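Local coordinates for alginate lyase (Paenibacillus sp. FPU-7, PDB 6KFN), which cleaves alginate by beta-elimination as a polysaccharide lyase, and is built as a right-handed parallel beta-helix, at residues A267-A273 / N291-V297; D154-W158 / Q246-W250; I224-Y230 / F256-Y262. All coordinates share one frame; numbering follows the deposited sequence.

Contact 1: A267-A273 / N291-V297; sequences APYVVNA and NLYQGHV
The last rung of the parallel beta-helix is laid on its predecessor here: strand 293-294, outermost in its ten-strand parallel sheet, pairs in register with strand 269-273, V271 against Y293 and N272 against Q294. These two parallel bridges form the ladder, with Q294 N donating to V271 O and A273 N to Q294 O (2.8 Å). At the corner near V270, L292 O takes V271 N at 3.1 Å and, more weakly, V270 N. Just before that corner, the Y269 ring is sandwiched. N291 CB sits 3.5 Å from the ring centroid and only 8° off its normal, a CH-pi contact over the centre of one face; Q294 CB approaches the opposite face at 3.9 Å from the centroid, nearer the rim. With CG anti to the carbonyl carbon (chi1 -74°), N291 stacks its amide almost flat on the tyrosine, the planes 15° apart, and reaches A267 O through ND2 at 2.9 Å. That bond is fairly straight, and A267 O lies close to the N291 amide plane, which fixes the rotation of the amide. On the other side of the sheet, V271 CB meets Y293 CD1 at 3.8 Å, and Y293 OH is bonded to N284 of strand 278-287. N272 lies on the face shared with Q294, and its ND2 is held by D239. Beyond the paired strands, a water bridges the rungs: it donates to A273 O, accepts from H296 N and lies in the plane of the H296 imidazole, 2.8 Å from ND1.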
loop_
_atom_site.group_PDB
_atom_site.type_symbol
_atom_site.label_atom_id
_atom_site.label_comp_id
_atom_site.label_asym_id
_atom_site.label_seq_id
_atom_site.Cartn_x
_atom_site.Cartn_y
_atom_site.Cartn_z
ATOM N N ALA A 267 14.523 9.775 21.481
ATOM C CA ALA A 267 14.014 8.494 21.942
ATOM C C ALA A 267 13.582 7.512 20.855
ATOM O O ALA A 267 13.888 6.322 21.002
ATOM C CB ALA A 267 12.878 8.674 22.952
ATOM N N PRO A 268 12.882 7.902 19.785
ATOM C CA PRO A 268 12.437 6.879 18.817
ATOM C C PRO A 268 13.617 6.127 18.199
ATOM O O PRO A 268 14.657 6.706 17.907
ATOM C CB PRO A 268 11.704 7.723 17.770
ATOM C CG PRO A 268 11.154 8.884 18.565
ATOM C CD PRO A 268 12.261 9.226 19.524
ATOM N N TYR A 269 13.441 4.832 17.954
ATOM C CA TYR A 269 14.451 4.075 17.227
ATOM C C TYR A 269 14.227 4.203 15.724
ATOM O O TYR A 269 13.099 4.376 15.246
ATOM C CB TYR A 269 14.451 2.594 17.648
ATOM C CG TYR A 269 15.192 2.395 18.941
ATOM C CD1 TYR A 269 14.593 2.649 20.190
ATOM C CD2 TYR A 269 16.506 2.029 18.944
ATOM C CE1 TYR A 269 15.320 2.520 21.356
ATOM C CE2 TYR A 269 17.240 1.915 20.090
ATOM C CZ TYR A 269 16.623 2.191 21.285
ATOM O OH TYR A 269 17.318 2.096 22.486
ATOM N N VAL A 270 15.325 4.076 14.968
ATOM C CA VAL A 270 15.227 3.916 13.533
ATOM C C VAL A 270 14.665 2.555 13.169
ATOM O O VAL A 270 13.694 2.441 12.414
ATOM C CB VAL A 270 16.588 4.201 12.871
ATOM C CG1 VAL A 270 16.487 4.013 11.362
ATOM C CG2 VAL A 270 17.066 5.604 13.199
ATOM N N VAL A 271 15.300 1.493 13.709
ATOM C CA VAL A 271 14.776 0.133 13.576
ATOM C C VAL A 271 14.675 -0.478 14.957
ATOM O O VAL A 271 15.698 -0.634 15.641
ATOM C CB VAL A 271 15.620 -0.780 12.670
ATOM C CG1 VAL A 271 14.989 -2.180 12.594
ATOM C CG2 VAL A 271 15.790 -0.178 11.285
ATOM N N ASN A 272 13.455 -0.834 15.353
ATOM C CA ASN A 272 13.190 -1.546 16.607
ATOM C C ASN A 272 12.727 -2.955 16.226
ATOM O O ASN A 272 11.561 -3.151 15.855
ATOM C CB ASN A 272 12.152 -0.801 17.426
ATOM C CG ASN A 272 11.938 -1.425 18.761
ATOM O OD1 ASN A 272 12.664 -2.352 19.174
ATOM N ND2 ASN A 272 10.963 -0.900 19.494
ATOM N N ALA A 273 13.669 -3.902 16.267
ATOM C CA ALA A 273 13.395 -5.287 15.921
ATOM C C ALA A 273 13.091 -6.020 17.227
ATOM O O ALA A 273 13.988 -6.251 18.039
ATOM C CB ALA A 273 14.586 -5.905 15.197
ATOM N N ASN A 291 18.478 7.449 19.257
ATOM C CA ASN A 291 18.470 6.007 19.225
ATOM C C ASN A 291 18.425 5.470 17.790
ATOM O O ASN A 291 17.658 5.926 16.946
ATOM C CB ASN A 291 17.276 5.530 20.009
ATOM C CG ASN A 291 17.472 5.694 21.516
ATOM O OD1 ASN A 291 18.608 5.741 21.998
ATOM N ND2 ASN A 291 16.398 5.755 22.240
ATOM N N LEU A 292 19.238 4.450 17.551
ATOM C CA LEU A 292 19.437 3.894 16.231
ATOM C C LEU A 292 18.717 2.543 16.117
ATOM O O LEU A 292 17.599 2.469 15.601
ATOM C CB LEU A 292 20.933 3.860 15.924
ATOM C CG LEU A 292 21.274 3.556 14.477
ATOM C CD1 LEU A 292 20.671 4.584 13.465
ATOM C CD2 LEU A 292 22.783 3.421 14.366
ATOM N N TYR A 293 19.334 1.492 16.646
ATOM C CA TYR A 293 18.830 0.140 16.476
ATOM C C TYR A 293 18.633 -0.554 17.813
ATOM O O TYR A 293 19.438 -0.424 18.743
ATOM C CB TYR A 293 19.805 -0.699 15.589
ATOM C CG TYR A 293 20.119 -0.013 14.271
ATOM C CD1 TYR A 293 19.117 0.456 13.447
ATOM C CD2 TYR A 293 21.426 0.149 13.841
ATOM C CE1 TYR A 293 19.396 1.092 12.284
ATOM C CE2 TYR A 293 21.718 0.784 12.634
ATOM C CZ TYR A 293 20.685 1.272 11.871
ATOM O OH TYR A 293 20.909 1.932 10.671
ATOM N N GLN A 294 17.565 -1.340 17.886
ATOM C CA GLN A 294 17.282 -2.209 19.026
ATOM C C GLN A 294 16.930 -3.585 18.494
ATOM O O GLN A 294 16.217 -3.711 17.492
ATOM C CB GLN A 294 16.147 -1.639 19.906
ATOM C CG GLN A 294 16.152 -2.352 21.280
ATOM C CD GLN A 294 15.162 -1.850 22.296
ATOM O OE1 GLN A 294 14.243 -1.124 21.909
ATOM N NE2 GLN A 294 15.273 -2.229 23.501
ATOM N N GLY A 295 17.435 -4.607 19.186
ATOM C CA GLY A 295 17.175 -5.981 18.854
ATOM C C GLY A 295 18.321 -6.617 18.083
ATOM O O GLY A 295 19.481 -6.221 18.175
ATOM N N HIS A 296 17.954 -7.648 17.312
ATOM C CA HIS A 296 18.902 -8.437 16.525
ATOM C C HIS A 296 19.103 -7.745 15.183
ATOM O O HIS A 296 18.613 -8.188 14.147
ATOM C CB HIS A 296 18.383 -9.857 16.327
ATOM C CG HIS A 296 18.208 -10.634 17.586
ATOM N ND1 HIS A 296 17.078 -10.577 18.380
ATOM C CD2 HIS A 296 19.020 -11.537 18.189
ATOM C CE1 HIS A 296 17.199 -11.386 19.410
ATOM N NE2 HIS A 296 18.365 -11.995 19.307
ATOM N N VAL A 297 19.808 -6.619 15.233
ATOM C CA VAL A 297 20.076 -5.803 14.061
ATOM C C VAL A 297 21.559 -5.879 13.756
ATOM O O VAL A 297 22.396 -5.449 14.559
ATOM C CB VAL A 297 19.613 -4.346 14.231
ATOM C CG1 VAL A 297 19.867 -3.579 12.927
ATOM C CG2 VAL A 297 18.139 -4.285 14.606
HETATM O O HOH W 1 15.332 -8.598 17.529
#

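Contact 2: D154-W158 / Q246-W250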
loop_
_atom_site.group_PDB
_atom_site.type_symbol
_atom_site.label_atom_id
_atom_site.label_comp_id
_atom_site.label_asym_id
_atom_site.label_seq_id
_atom_site.Cartn_x
_atom_site.Cartn_y
_atom_site.Cartn_z
ATOM N N ASP A 154 -2.964 -11.156 8.490
ATOM C CA ASP A 154 -2.642 -11.609 9.837
ATOM C C ASP A 154 -2.784 -13.131 9.931
ATOM O O ASP A 154 -3.624 -13.738 9.243
ATOM C CB ASP A 154 -3.626 -10.935 10.822
ATOM C CG ASP A 154 -3.360 -11.225 12.273
ATOM O OD1 ASP A 154 -2.476 -10.566 12.874
ATOM O OD2 ASP A 154 -4.059 -12.114 12.804
ATOM N N LYS A 155 -2.011 -13.730 10.836
ATOM C CA LYS A 155 -2.037 -15.180 11.048
ATOM C C LYS A 155 -3.418 -15.733 11.296
ATOM O O LYS A 155 -3.701 -16.867 10.909
ATOM C CB LYS A 155 -1.085 -15.545 12.188
ATOM C CG LYS A 155 -1.459 -14.976 13.552
ATOM C CD LYS A 155 -0.409 -15.280 14.607
ATOM C CE LYS A 155 -0.746 -14.682 15.943
ATOM N NZ LYS A 155 0.328 -14.994 16.908
ATOM N N GLY A 156 -4.302 -14.974 11.943
ATOM C CA GLY A 156 -5.647 -15.461 12.192
ATOM C C GLY A 156 -6.475 -15.656 10.937
ATOM O O GLY A 156 -7.544 -16.279 11.015
ATOM N N LYS A 157 -6.025 -15.116 9.808
ATOM C CA LYS A 157 -6.704 -15.253 8.528
ATOM C C LYS A 157 -5.946 -16.144 7.546
ATOM O O LYS A 157 -6.426 -16.304 6.417
ATOM C CB LYS A 157 -6.916 -13.875 7.894
ATOM C CG LYS A 157 -7.921 -13.045 8.673
ATOM C CD LYS A 157 -9.347 -13.581 8.546
ATOM C CE LYS A 157 -10.344 -12.744 9.393
ATOM N NZ LYS A 157 -10.293 -11.356 8.930
ATOM N N TRP A 158 -4.836 -16.783 7.945
ATOM C CA TRP A 158 -4.126 -17.628 6.983
ATOM C C TRP A 158 -4.965 -18.816 6.510
ATOM O O TRP A 158 -4.733 -19.306 5.401
ATOM C CB TRP A 158 -2.830 -18.168 7.588
ATOM C CG TRP A 158 -1.755 -17.145 7.747
ATOM C CD1 TRP A 158 -1.796 -15.794 7.520
ATOM C CD2 TRP A 158 -0.412 -17.434 8.177
ATOM N NE1 TRP A 158 -0.555 -15.232 7.775
ATOM C CE2 TRP A 158 0.316 -16.218 8.181
ATOM C CE3 TRP A 158 0.266 -18.612 8.540
ATOM C CZ2 TRP A 158 1.659 -16.167 8.511
ATOM C CZ3 TRP A 158 1.594 -18.557 8.868
ATOM C CH2 TRP A 158 2.296 -17.341 8.865
ATOM N N GLN A 246 5.237 -12.611 14.657
ATOM C CA GLN A 246 3.904 -13.078 14.981
ATOM C C GLN A 246 3.775 -14.582 14.957
ATOM O O GLN A 246 2.865 -15.139 15.601
ATOM C CB GLN A 246 2.901 -12.484 13.990
ATOM C CG GLN A 246 2.828 -10.991 14.012
ATOM C CD GLN A 246 2.765 -10.364 15.410
ATOM O OE1 GLN A 246 3.770 -9.878 15.957
ATOM N NE2 GLN A 246 1.591 -10.440 15.997
ATOM N N VAL A 247 4.634 -15.239 14.176
ATOM C CA VAL A 247 4.711 -16.677 13.989
ATOM C C VAL A 247 6.193 -16.975 13.909
ATOM O O VAL A 247 6.929 -16.224 13.252
ATOM C CB VAL A 247 3.999 -17.104 12.665
ATOM C CG1 VAL A 247 4.188 -18.596 12.429
ATOM C CG2 VAL A 247 2.553 -16.722 12.689
ATOM N N ALA A 248 6.668 -18.015 14.611
ATOM C CA ALA A 248 8.102 -18.287 14.622
ATOM C C ALA A 248 8.668 -18.362 13.198
ATOM O O ALA A 248 8.049 -18.941 12.285
ATOM C CB ALA A 248 8.402 -19.574 15.371
ATOM N N GLY A 249 9.859 -17.794 13.023
ATOM C CA GLY A 249 10.517 -17.797 11.743
ATOM C C GLY A 249 10.046 -16.733 10.778
ATOM O O GLY A 249 10.546 -16.685 9.654
ATOM N N TRP A 250 9.096 -15.894 11.209
ATOM C CA TRP A 250 8.673 -14.716 10.461
ATOM C C TRP A 250 9.238 -13.474 11.146
ATOM O O TRP A 250 9.850 -13.541 12.206
ATOM C CB TRP A 250 7.137 -14.712 10.287
ATOM C CG TRP A 250 6.697 -15.843 9.413
ATOM C CD1 TRP A 250 6.307 -17.102 9.814
ATOM C CD2 TRP A 250 6.711 -15.877 7.982
ATOM N NE1 TRP A 250 6.047 -17.891 8.720
ATOM C CE2 TRP A 250 6.294 -17.168 7.592
ATOM C CE3 TRP A 250 7.066 -14.958 6.994
ATOM C CZ2 TRP A 250 6.240 -17.550 6.241
ATOM C CZ3 TRP A 250 6.996 -15.326 5.668
ATOM C CH2 TRP A 250 6.594 -16.623 5.298
HETATM O O HOH W 2 -0.381 -11.477 14.340
#
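K155, W158 and Q246 bury the most surface in this contact, with V247 close behind; a lysine-carbonyl bond, packing around V247 CG2 and an indole pair of W158 with W250 join the two loops. In the modelled conformer, one of two for this lysine, the K155 chain is extended beyond CG, which carries NZ to Q246 O at 2.9 Å. The ammonium lies in the carbonyl plane, with a C=O...N angle of 150°. In the same conformer the aliphatic part runs antiparallel alongside the V247 side chain, K155 CD within 3.8 Å of V247 CG2. V247 CG2 is also 3.9 Å from W158 CH2. The indole of W158 then turns its edge to W250: CH2 stands over one face of the W250 ring, 3.8 Å from NE1 and offset toward the rim, in a T-shaped pair with planes at 74°. At its far end the W158 ring is oriented by NE1, which is bonded to S153 O. D154 also has two conformers; in the one modelled, a water links its OD1 to Q246 NE2, and its OD2 accepts from G156 N, an Asx turn that shapes the lysine loop. A type II turn from V247 to W250, closed by W250 N to V247 O, shapes the other. All the touching residues are at least partly accessible to solvent, consistent with two loops that project from separate rungs of a right-handed beta-helix and meet on its surface.

Contact 3: I224-Y230 / F256-Y262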
loop_
_atom_site.group_PDB
_atom_site.type_symbol
_atom_site.label_atom_id
_atom_site.label_comp_id
_atom_site.label_asym_id
_atom_site.label_seq_id
_atom_site.Cartn_x
_atom_site.Cartn_y
_atom_site.Cartn_z
ATOM N N ILE A 224 13.714 -2.374 2.681
ATOM C CA ILE A 224 13.238 -1.037 2.977
ATOM C C ILE A 224 14.419 -0.117 2.654
ATOM O O ILE A 224 15.357 -0.028 3.466
ATOM C CB ILE A 224 12.783 -0.911 4.440
ATOM C CG1 ILE A 224 11.836 -2.061 4.840
ATOM C CG2 ILE A 224 12.278 0.485 4.723
ATOM C CD1 ILE A 224 10.561 -2.176 4.061
ATOM N N ARG A 225 14.407 0.504 1.486
ATOM C CA ARG A 225 15.579 1.211 1.004
ATOM C C ARG A 225 15.258 2.602 0.464
ATOM O O ARG A 225 14.309 2.825 -0.273
ATOM C CB ARG A 225 16.324 0.390 -0.084
ATOM C CG ARG A 225 15.548 0.088 -1.310
ATOM C CD ARG A 225 16.350 -0.761 -2.278
ATOM N NE ARG A 225 15.576 -1.133 -3.468
ATOM C CZ ARG A 225 15.677 -2.268 -4.114
ATOM N NH1 ARG A 225 16.536 -3.197 -3.730
ATOM N NH2 ARG A 225 14.891 -2.476 -5.140
ATOM N N ASN A 226 16.118 3.553 0.840
ATOM C CA ASN A 226 16.127 4.870 0.201
ATOM C C ASN A 226 14.804 5.611 0.389
ATOM O O ASN A 226 14.376 6.355 -0.508
ATOM C CB ASN A 226 16.518 4.757 -1.271
ATOM C CG ASN A 226 17.829 4.020 -1.404
ATOM O OD1 ASN A 226 18.741 4.174 -0.583
ATOM N ND2 ASN A 226 17.879 3.055 -2.340
ATOM N N ASN A 227 14.202 5.481 1.559
ATOM C CA ASN A 227 12.965 6.178 1.907
ATOM C C ASN A 227 13.279 7.339 2.852
ATOM O O ASN A 227 14.311 7.353 3.505
ATOM C CB ASN A 227 11.981 5.245 2.576
ATOM C CG ASN A 227 11.689 4.029 1.708
ATOM O OD1 ASN A 227 11.068 4.130 0.666
ATOM N ND2 ASN A 227 12.147 2.854 2.153
ATOM N N ILE A 228 12.333 8.272 2.937
ATOM C CA ILE A 228 12.416 9.404 3.858
ATOM C C ILE A 228 11.167 9.401 4.729
ATOM O O ILE A 228 10.051 9.342 4.200
ATOM C CB ILE A 228 12.509 10.753 3.098
ATOM C CG1 ILE A 228 13.735 10.774 2.203
ATOM C CG2 ILE A 228 12.524 11.904 4.112
ATOM C CD1 ILE A 228 13.748 11.958 1.212
ATOM N N GLY A 229 11.359 9.458 6.048
ATOM C CA GLY A 229 10.233 9.536 6.968
ATOM C C GLY A 229 10.279 10.776 7.840
ATOM O O GLY A 229 11.323 11.110 8.397
ATOM N N TYR A 230 9.117 11.429 7.946
ATOM C CA TYR A 230 8.952 12.636 8.749
ATOM C C TYR A 230 7.986 12.344 9.887
ATOM O O TYR A 230 6.780 12.158 9.666
ATOM C CB TYR A 230 8.376 13.778 7.886
ATOM C CG TYR A 230 9.256 14.194 6.755
ATOM C CD1 TYR A 230 10.367 14.984 6.972
ATOM C CD2 TYR A 230 8.984 13.839 5.446
ATOM C CE1 TYR A 230 11.178 15.407 5.941
ATOM C CE2 TYR A 230 9.764 14.271 4.392
ATOM C CZ TYR A 230 10.870 15.076 4.643
ATOM O OH TYR A 230 11.693 15.519 3.638
ATOM N N PHE A 256 17.250 -2.727 5.975
ATOM C CA PHE A 256 16.982 -1.293 5.984
ATOM C C PHE A 256 18.240 -0.570 5.546
ATOM O O PHE A 256 19.220 -0.527 6.297
ATOM C CB PHE A 256 16.606 -0.809 7.401
ATOM C CG PHE A 256 15.338 -1.412 7.923
ATOM C CD1 PHE A 256 15.329 -2.637 8.591
ATOM C CD2 PHE A 256 14.115 -0.755 7.759
ATOM C CE1 PHE A 256 14.161 -3.186 9.071
ATOM C CE2 PHE A 256 12.931 -1.315 8.236
ATOM C CZ PHE A 256 12.958 -2.521 8.908
ATOM N N THR A 257 18.230 -0.009 4.338
ATOM C CA THR A 257 19.409 0.678 3.842
ATOM C C THR A 257 19.052 2.033 3.279
ATOM O O THR A 257 18.065 2.208 2.577
ATOM C CB THR A 257 20.199 -0.121 2.819
ATOM O OG1 THR A 257 19.363 -0.404 1.738
ATOM C CG2 THR A 257 20.714 -1.397 3.405
ATOM N N GLY A 258 19.914 3.020 3.550
ATOM C CA GLY A 258 19.819 4.290 2.865
ATOM C C GLY A 258 18.596 5.120 3.205
ATOM O O GLY A 258 18.262 6.005 2.408
ATOM N N ASN A 259 17.938 4.868 4.319
ATOM C CA ASN A 259 16.749 5.626 4.694
ATOM C C ASN A 259 17.175 6.851 5.513
ATOM O O ASN A 259 18.188 6.804 6.196
ATOM C CB ASN A 259 15.797 4.763 5.536
ATOM C CG ASN A 259 15.350 3.531 4.782
ATOM O OD1 ASN A 259 14.528 3.608 3.879
ATOM N ND2 ASN A 259 15.905 2.378 5.143
ATOM N N THR A 260 16.375 7.904 5.468
ATOM C CA THR A 260 16.581 9.091 6.264
ATOM C C THR A 260 15.313 9.362 7.044
ATOM O O THR A 260 14.228 9.427 6.447
ATOM C CB THR A 260 16.932 10.288 5.385
ATOM O OG1 THR A 260 18.131 10.002 4.675
ATOM C CG2 THR A 260 17.148 11.530 6.250
ATOM N N VAL A 261 15.438 9.494 8.351
ATOM C CA VAL A 261 14.290 9.723 9.199
ATOM C C VAL A 261 14.513 10.906 10.109
ATOM O O VAL A 261 15.566 11.070 10.728
ATOM C CB VAL A 261 13.889 8.440 9.964
ATOM C CG1 VAL A 261 13.415 7.352 8.990
ATOM C CG2 VAL A 261 15.011 7.901 10.849
ATOM N N TYR A 262 13.455 11.717 10.221
ATOM C CA TYR A 262 13.419 12.938 11.009
ATOM C C TYR A 262 12.475 12.670 12.165
ATOM O O TYR A 262 11.242 12.699 12.004
ATOM C CB TYR A 262 12.962 14.123 10.137
ATOM C CG TYR A 262 13.872 14.414 8.991
ATOM C CD1 TYR A 262 14.975 15.251 9.140
ATOM C CD2 TYR A 262 13.678 13.824 7.743
ATOM C CE1 TYR A 262 15.854 15.480 8.111
ATOM C CE2 TYR A 262 14.543 14.035 6.709
ATOM C CZ TYR A 262 15.644 14.883 6.873
ATOM O OH TYR A 262 16.532 15.115 5.867
HETATM O O HOH W 3 20.057 1.711 0.060
#
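Both oxygens at the heart of this contact, I224 O and N259 OD1, accept two hydrogen bonds. I224 O takes T257 N in the strand ladder and N259 ND2, each at 3.0 Å. The amide donor is nearly straight (170° at the hydrogen) but comes from above the carbonyl plane, 51° out of it. N259 OD1 in turn receives N227 N and N227 ND2, again at 3.0 Å; ND2 lies in its carbonyl plane, whereas the backbone N is tilted from it. The N259 CG stands anti to its carbonyl carbon, and the side chain runs alongside that of N227, their amide planes 12° apart. N227 passes the pattern on to the preceding rung, its ND2 bonded to V195 O and its OD1 to S198 N, while N259 N is met by N284 OD1 on the following one. Asparagines stacked at a turn in this way form the asparagine ladder familiar in right-handed parallel beta-helices, and the coil here carries it from rung to rung. On either side of the turn the backbone bonds continue: N226 N to T257 O, T260 N to N227 O, G229 N to T260 O and Y262 N to G229 O. Across the exterior, a water donates to N226 OD1 and lies 2.8 Å from T257 OG1. R225 projects outward to a salt bridge with E196. Inside, the I224 CB rests 3.6 Å from F256 CD2. Farther along, the Y230 and Y262 rings run near parallel but slid apart, Y230 CE1 to Y262 CD2 at 3.5 Å.

In the fold
Contacts 1 and 3 are both ladders between successive rungs, partly buried, whereas contact 2 is a surface meeting of two loops with no strand pairing at all. Contacts 1 and 3 lie on the same side of the chain's centre and touch inside the coil, V271 CG2 packing on F256 CG, so the interior of one face continues into the next. Their chemistry separates by place: contact 3 satisfies polar atoms through buried asparagines, contact 1 adds CH-pi packing on a tyrosine to its strand bonds, and contact 2 combines a lysine-carbonyl bond, a water bridge and an edge-to-face indole pair. Contact 2 stands apart, its nearest atoms about 9 Å from contact 1 and about 12 Å from contact 3.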